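Local coordinates for cell surface protein (Putative S-layer protein) (Clostridioides difficile R20291, PDB 5NJL), which is a putative S-layer cell surface protein with an extended three-domain fold that shows cell adhesion in vitro and probably acts as an adhesin, at residues 9-14 with 211-216; 217-222 with 274-279. All blocks are in the same frame, centred on the assembly; numbering follows the deposited sequence.

Contact 1. Residues 9-14 with 211-216; sequences ITKKEA and IKNSDL. With SO4 (sulfate ion), chain H; SO4 (sulfate ion), chain J.
Lys11 lays its CD over one face of the flat Asn213 amide, 3.6 Å from Asn213 CG and almost equally far from OD1 and ND2. The two side chains cross obliquely. At the amide's nitrogen end, Asn213 ND2 gives a hydrogen bond of 3.0 Å to O4 of a sulfate. Lys11 CG is anti to the backbone N (chi1 174°), and the chain beyond it is extended. Lys11 NZ meets O1 of the same sulfate at 3.2 Å and also bonds the carbonyls of Leu67 and Asn65. The sulfate probably comes from the crystallisation liquor.

A second flat group is the Glu13 carboxylate. Its OE1 accepts from Thr10 N at 3.0 Å, on the anti side, tilted 28° out of the carboxylate plane. Thr10 OG1 accepts from Glu13 N in return, an ST motif just before helix 14-25.

The backbones pair in parallel. Lys212 N bonds Ile9 O at 2.9 Å. The next bond, Lys11 N to Lys212 O, is more bent, with the donor above the carbonyl plane. Ile9 and Ile211 lie side by side, and Ala14 CB rests 4.0 Å from Ile211 CG2. On the face of Thr10 and Lys212, Thr10 CG2 meets Leu216 CD1, the side chains sliding past each other.

Strand 5-10 is outermost in its mixed sheet. Strand 204-212 lies between it and strand 72-79, then turns at Asn213 into strand 215-219 of the next sheet.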
loop_
_atom_site.group_PDB
_atom_site.type_symbol
_atom_site.label_atom_id
_atom_site.label_comp_id
_atom_site.label_asym_id
_atom_site.label_seq_id
_atom_site.Cartn_x
_atom_site.Cartn_y
_atom_site.Cartn_z
ATOM N N ILE A 9 -2.473 -10.202 17.099
ATOM C CA ILE A 9 -1.428 -10.714 17.971
ATOM C C ILE A 9 -1.804 -10.475 19.431
ATOM O O ILE A 9 -2.712 -9.699 19.736
ATOM C CB ILE A 9 -0.055 -10.072 17.660
ATOM C CG1 ILE A 9 -0.078 -8.548 17.857
ATOM C CG2 ILE A 9 0.382 -10.420 16.237
ATOM C CD1 ILE A 9 1.312 -7.939 17.908
ATOM N N THR A 10 -1.105 -11.162 20.321
ATOM C CA THR A 10 -1.289 -10.952 21.751
ATOM C C THR A 10 -0.429 -9.779 22.236
ATOM O O THR A 10 0.527 -9.356 21.562
ATOM C CB THR A 10 -0.892 -12.190 22.547
ATOM O OG1 THR A 10 0.515 -12.428 22.407
ATOM C CG2 THR A 10 -1.684 -13.430 22.055
ATOM N N LYS A 11 -0.755 -9.284 23.419
ATOM C CA LYS A 11 0.070 -8.283 24.065
ATOM C C LYS A 11 1.507 -8.770 24.253
ATOM O O LYS A 11 2.443 -8.002 24.036
ATOM C CB LYS A 11 -0.564 -7.860 25.399
ATOM C CG LYS A 11 0.284 -6.920 26.241
ATOM C CD LYS A 11 -0.541 -6.371 27.391
ATOM C CE LYS A 11 0.347 -5.599 28.346
ATOM N NZ LYS A 11 -0.480 -4.833 29.291
ATOM N N LYS A 12 1.700 -10.031 24.632
ATOM C CA LYS A 12 3.057 -10.606 24.755
ATOM C C LYS A 12 3.814 -10.579 23.418
ATOM O O LYS A 12 5.014 -10.299 23.385
ATOM C CB LYS A 12 3.021 -12.078 25.186
ATOM C CG LYS A 12 2.447 -12.427 26.548
ATOM C CD LYS A 12 2.368 -13.955 26.638
ATOM C CE LYS A 12 1.592 -14.445 27.849
ATOM N NZ LYS A 12 1.530 -15.940 27.874
ATOM N N GLU A 13 3.114 -10.909 22.332
ATOM C CA GLU A 13 3.720 -10.912 20.991
ATOM C C GLU A 13 4.013 -9.483 20.458
ATOM O O GLU A 13 4.809 -9.317 19.530
ATOM C CB GLU A 13 2.811 -11.647 20.002
ATOM C CG GLU A 13 2.794 -13.151 20.214
ATOM C CD GLU A 13 1.691 -13.871 19.438
ATOM O OE1 GLU A 13 0.663 -13.267 19.054
ATOM O OE2 GLU A 13 1.864 -15.082 19.220
ATOM N N ALA A 14 3.361 -8.476 21.034
ATOM C CA ALA A 14 3.592 -7.071 20.645
ATOM C C ALA A 14 5.031 -6.590 20.892
ATOM O O ALA A 14 5.442 -5.586 20.317
ATOM C CB ALA A 14 2.583 -6.155 21.323
ATOM N N ILE A 211 -3.962 -5.788 18.571
ATOM C CA ILE A 211 -3.236 -6.312 19.707
ATOM C C ILE A 211 -4.287 -6.584 20.785
ATOM O O ILE A 211 -5.026 -5.699 21.144
ATOM C CB ILE A 211 -2.200 -5.313 20.261
ATOM C CG1 ILE A 211 -1.234 -4.855 19.158
ATOM C CG2 ILE A 211 -1.398 -5.967 21.378
ATOM C CD1 ILE A 211 -0.435 -3.631 19.573
ATOM N N LYS A 212 -4.336 -7.817 21.268
ATOM C CA LYS A 212 -5.354 -8.232 22.232
ATOM C C LYS A 212 -4.664 -8.743 23.464
ATOM O O LYS A 212 -3.803 -9.624 23.377
ATOM C CB LYS A 212 -6.230 -9.326 21.632
ATOM C CG LYS A 212 -7.096 -8.829 20.493
ATOM C CD LYS A 212 -7.947 -9.939 19.885
ATOM C CE LYS A 212 -8.750 -9.421 18.704
ATOM N NZ LYS A 212 -9.807 -10.363 18.240
ATOM N N ASN A 213 -5.013 -8.185 24.619
ATOM C CA ASN A 213 -4.468 -8.700 25.878
ATOM C C ASN A 213 -5.367 -9.861 26.348
ATOM O O ASN A 213 -6.195 -9.709 27.254
ATOM C CB ASN A 213 -4.386 -7.612 26.943
ATOM C CG ASN A 213 -3.605 -8.058 28.170
ATOM O OD1 ASN A 213 -2.966 -9.112 28.172
ATOM N ND2 ASN A 213 -3.613 -7.227 29.199
ATOM N N SER A 214 -5.196 -10.994 25.682
ATOM C CA SER A 214 -6.038 -12.164 25.880
ATOM C C SER A 214 -5.301 -13.398 25.398
ATOM O O SER A 214 -4.317 -13.302 24.628
ATOM C CB SER A 214 -7.331 -12.072 25.076
ATOM O OG SER A 214 -7.963 -10.821 25.175
ATOM N N ASP A 215 -5.782 -14.551 25.861
ATOM C CA ASP A 215 -5.286 -15.858 25.442
ATOM C C ASP A 215 -6.252 -16.265 24.344
ATOM O O ASP A 215 -7.454 -16.431 24.600
ATOM C CB ASP A 215 -5.314 -16.839 26.636
ATOM C CG ASP A 215 -4.597 -18.173 26.352
ATOM O OD1 ASP A 215 -4.398 -18.549 25.177
ATOM O OD2 ASP A 215 -4.244 -18.863 27.323
ATOM N N LEU A 216 -5.740 -16.427 23.127
ATOM C CA LEU A 216 -6.584 -16.568 21.935
ATOM C C LEU A 216 -6.698 -18.013 21.458
ATOM O O LEU A 216 -5.725 -18.785 21.497
ATOM C CB LEU A 216 -6.015 -15.733 20.785
ATOM C CG LEU A 216 -5.730 -14.267 21.107
ATOM C CD1 LEU A 216 -5.021 -13.618 19.919
ATOM C CD2 LEU A 216 -7.007 -13.528 21.472
HETATM S S SO4 H . -0.161 -7.654 31.750
HETATM O O1 SO4 H . 0.528 -6.351 31.927
HETATM O O2 SO4 H . -0.110 -8.381 33.044
HETATM O O3 SO4 H . 0.586 -8.437 30.733
HETATM O O4 SO4 H . -1.583 -7.457 31.357
HETATM S S SO4 J . 1.345 -19.205 26.385
HETATM O O1 SO4 J . -0.129 -19.091 26.514
HETATM O O2 SO4 J . 1.948 -19.583 27.684
HETATM O O3 SO4 J . 1.652 -20.250 25.383
HETATM O O4 SO4 J . 1.910 -17.900 25.960
#

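Contact 2. Residues 217-222 with 274-279; sequences NTVSPQ and LTVEST. With SO4 (sulfate ion), chain T.
Strands 217-219 and 274-278 run in the same direction, their axes 4.6 Å apart at closest and 27° from parallel. They form the parallel edge pair of a four-stranded mixed sheet. Three backbone hydrogen bonds join them. Thr275 N bonds Asn217 O at 2.7 Å, Val219 N bonds Thr275 O, and Glu277 N bonds Val219 O. All three are nearly straight. Each of the three carbonyl oxygens also takes a CA-H contact from the facing strand.

Thr218, Thr275 and Glu277 carry one face. The two threonines lie side by side, with Thr218 OG1 3.6 Å from Thr275 CB. Thr218 CG2 sits over the face of the Glu277 carboxylate, 3.4 Å from Glu277 CD. Glu277 CG stands between its own N and carbonyl carbon (chi1 77°), and the rest of that chain is extended. Lys257 is a long, weak ion-pair partner of the carboxylate.

The face of Val219, Leu274 and Val276 is largely apolar, though Asn217 also lies on it. Leu274 and Val219 cross at about a right angle, and Leu274 CD1 reaches Val219 CG1 at 3.7 Å. Val219 CG2 touches Val276 CG2. Val276 also packs on Phe260 of the adjoining strand.

After Val219 the strand gives way to a short, weakly bonded helix, 221-224. Ser220 is its N-cap, with OG accepting from Asp223 N. Pro221 packs its ring against Ser278, CG to CB at 3.7 Å, and touches Ala287 of helix 281-291. Just past the strand end, Thr279 OG1 gives a hydrogen bond to sulfate O2 at 3.1 Å; Asn280 ND2 binds the same ion.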
loop_
_atom_site.group_PDB
_atom_site.type_symbol
_atom_site.label_atom_id
_atom_site.label_comp_id
_atom_site.label_asym_id
_atom_site.label_seq_id
_atom_site.Cartn_x
_atom_site.Cartn_y
_atom_site.Cartn_z
ATOM N N ASN A 217 -7.891 -18.364 20.995
ATOM C CA ASN A 217 -8.149 -19.690 20.483
ATOM C C ASN A 217 -9.359 -19.627 19.575
ATOM O O ASN A 217 -10.246 -18.812 19.793
ATOM C CB ASN A 217 -8.383 -20.668 21.644
ATOM C CG ASN A 217 -7.837 -22.041 21.358
ATOM O OD1 ASN A 217 -8.597 -23.003 21.192
ATOM N ND2 ASN A 217 -6.507 -22.144 21.279
ATOM N N THR A 218 -9.372 -20.482 18.551
ATOM C CA THR A 218 -10.473 -20.559 17.585
ATOM C C THR A 218 -11.046 -21.978 17.564
ATOM O O THR A 218 -10.298 -22.950 17.456
ATOM C CB THR A 218 -10.021 -20.190 16.158
ATOM O OG1 THR A 218 -9.348 -18.926 16.171
ATOM C CG2 THR A 218 -11.215 -20.094 15.218
ATOM N N VAL A 219 -12.371 -22.077 17.644
ATOM C CA VAL A 219 -13.074 -23.357 17.719
ATOM C C VAL A 219 -14.240 -23.383 16.728
ATOM O O VAL A 219 -14.573 -22.367 16.126
ATOM C CB VAL A 219 -13.612 -23.619 19.149
ATOM C CG1 VAL A 219 -12.458 -23.731 20.136
ATOM C CG2 VAL A 219 -14.588 -22.529 19.597
ATOM N N SER A 220 -14.844 -24.558 16.569
ATOM C CA SER A 220 -16.078 -24.724 15.784
ATOM C C SER A 220 -17.277 -24.584 16.721
ATOM O O SER A 220 -17.115 -24.723 17.930
ATOM C CB SER A 220 -16.095 -26.103 15.109
ATOM O OG SER A 220 -15.980 -27.138 16.076
ATOM N N PRO A 221 -18.485 -24.311 16.180
ATOM C CA PRO A 221 -19.675 -24.257 17.053
ATOM C C PRO A 221 -20.015 -25.621 17.647
ATOM O O PRO A 221 -20.575 -25.687 18.747
ATOM C CB PRO A 221 -20.797 -23.780 16.117
ATOM C CG PRO A 221 -20.321 -24.088 14.740
ATOM C CD PRO A 221 -18.821 -24.017 14.773
ATOM N N GLN A 222 -19.659 -26.677 16.907
ATOM C CA GLN A 222 -19.801 -28.069 17.335
ATOM C C GLN A 222 -19.015 -28.331 18.623
ATOM O O GLN A 222 -19.483 -29.074 19.492
ATOM C CB GLN A 222 -19.335 -29.049 16.240
ATOM C CG GLN A 222 -20.220 -29.096 14.992
ATOM C CD GLN A 222 -19.869 -28.040 13.948
ATOM O OE1 GLN A 222 -18.698 -27.814 13.638
ATOM N NE2 GLN A 222 -20.891 -27.393 13.397
ATOM N N LEU A 274 -12.197 -16.305 22.644
ATOM C CA LEU A 274 -12.470 -17.496 21.901
ATOM C C LEU A 274 -13.173 -17.052 20.622
ATOM O O LEU A 274 -14.206 -16.396 20.679
ATOM C CB LEU A 274 -13.383 -18.389 22.740
ATOM C CG LEU A 274 -13.611 -19.818 22.275
ATOM C CD1 LEU A 274 -12.309 -20.505 21.879
ATOM C CD2 LEU A 274 -14.324 -20.579 23.392
ATOM N N THR A 275 -12.589 -17.406 19.486
ATOM C CA THR A 275 -13.222 -17.192 18.191
ATOM C C THR A 275 -14.006 -18.459 17.823
ATOM O O THR A 275 -13.463 -19.562 17.845
ATOM C CB THR A 275 -12.160 -16.853 17.131
ATOM O OG1 THR A 275 -11.454 -15.675 17.546
ATOM C CG2 THR A 275 -12.795 -16.596 15.779
ATOM N N VAL A 276 -15.291 -18.292 17.538
ATOM C CA VAL A 276 -16.147 -19.402 17.113
ATOM C C VAL A 276 -16.510 -19.216 15.627
ATOM O O VAL A 276 -17.290 -18.316 15.283
ATOM C CB VAL A 276 -17.423 -19.475 17.964
ATOM C CG1 VAL A 276 -18.261 -20.698 17.566
ATOM C CG2 VAL A 276 -17.073 -19.490 19.452
ATOM N N GLU A 277 -15.944 -20.069 14.768
ATOM C CA GLU A 277 -16.101 -19.933 13.315
ATOM C C GLU A 277 -16.669 -21.178 12.637
ATOM O O GLU A 277 -16.384 -22.314 13.046
ATOM C CB GLU A 277 -14.774 -19.524 12.659
ATOM C CG GLU A 277 -13.729 -20.617 12.495
ATOM C CD GLU A 277 -12.396 -20.078 12.006
ATOM O OE1 GLU A 277 -11.443 -20.880 11.897
ATOM O OE2 GLU A 277 -12.295 -18.858 11.732
ATOM N N SER A 278 -17.450 -20.927 11.582
ATOM C CA SER A 278 -18.184 -21.958 10.845
ATOM C C SER A 278 -18.578 -21.483 9.436
ATOM O O SER A 278 -19.082 -20.360 9.268
ATOM C CB SER A 278 -19.460 -22.315 11.607
ATOM O OG SER A 278 -20.090 -23.456 11.050
ATOM N N THR A 279 -18.367 -22.348 8.439
ATOM C CA THR A 279 -18.943 -22.150 7.095
ATOM C C THR A 279 -20.483 -22.118 7.166
ATOM O O THR A 279 -21.123 -21.277 6.534
ATOM C CB THR A 279 -18.478 -23.237 6.098
ATOM O OG1 THR A 279 -18.681 -24.534 6.665
ATOM C CG2 THR A 279 -16.997 -23.077 5.765
HETATM S S SO4 T . -22.014 -26.251 5.622
HETATM O O1 SO4 T . -23.241 -26.572 6.387
HETATM O O2 SO4 T . -21.632 -24.846 5.881
HETATM O O3 SO4 T . -20.906 -27.147 6.026
HETATM O O4 SO4 T . -22.268 -26.424 4.172
#

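From the N terminus, strand 5-10 comes first, and the chain then runs through 196 residues before contact 1 closes this long loop at 211-216. Contact 2 opens at once, at 217, and closes a much shorter loop of 51 residues at 274-279. The two loops therefore follow in series and neither nest nor cross. Strand 215-219 is common to both contacts, and their centres are 18 Å apart. Contact 1 adds the N-terminal strand to the edge of the five-stranded sheet, beside strand 204-212. Contact 2 joins two strands of the four-stranded sheet near the C terminus. The short link between strands 204-212 and 215-219 carries the chain from one sheet to the other.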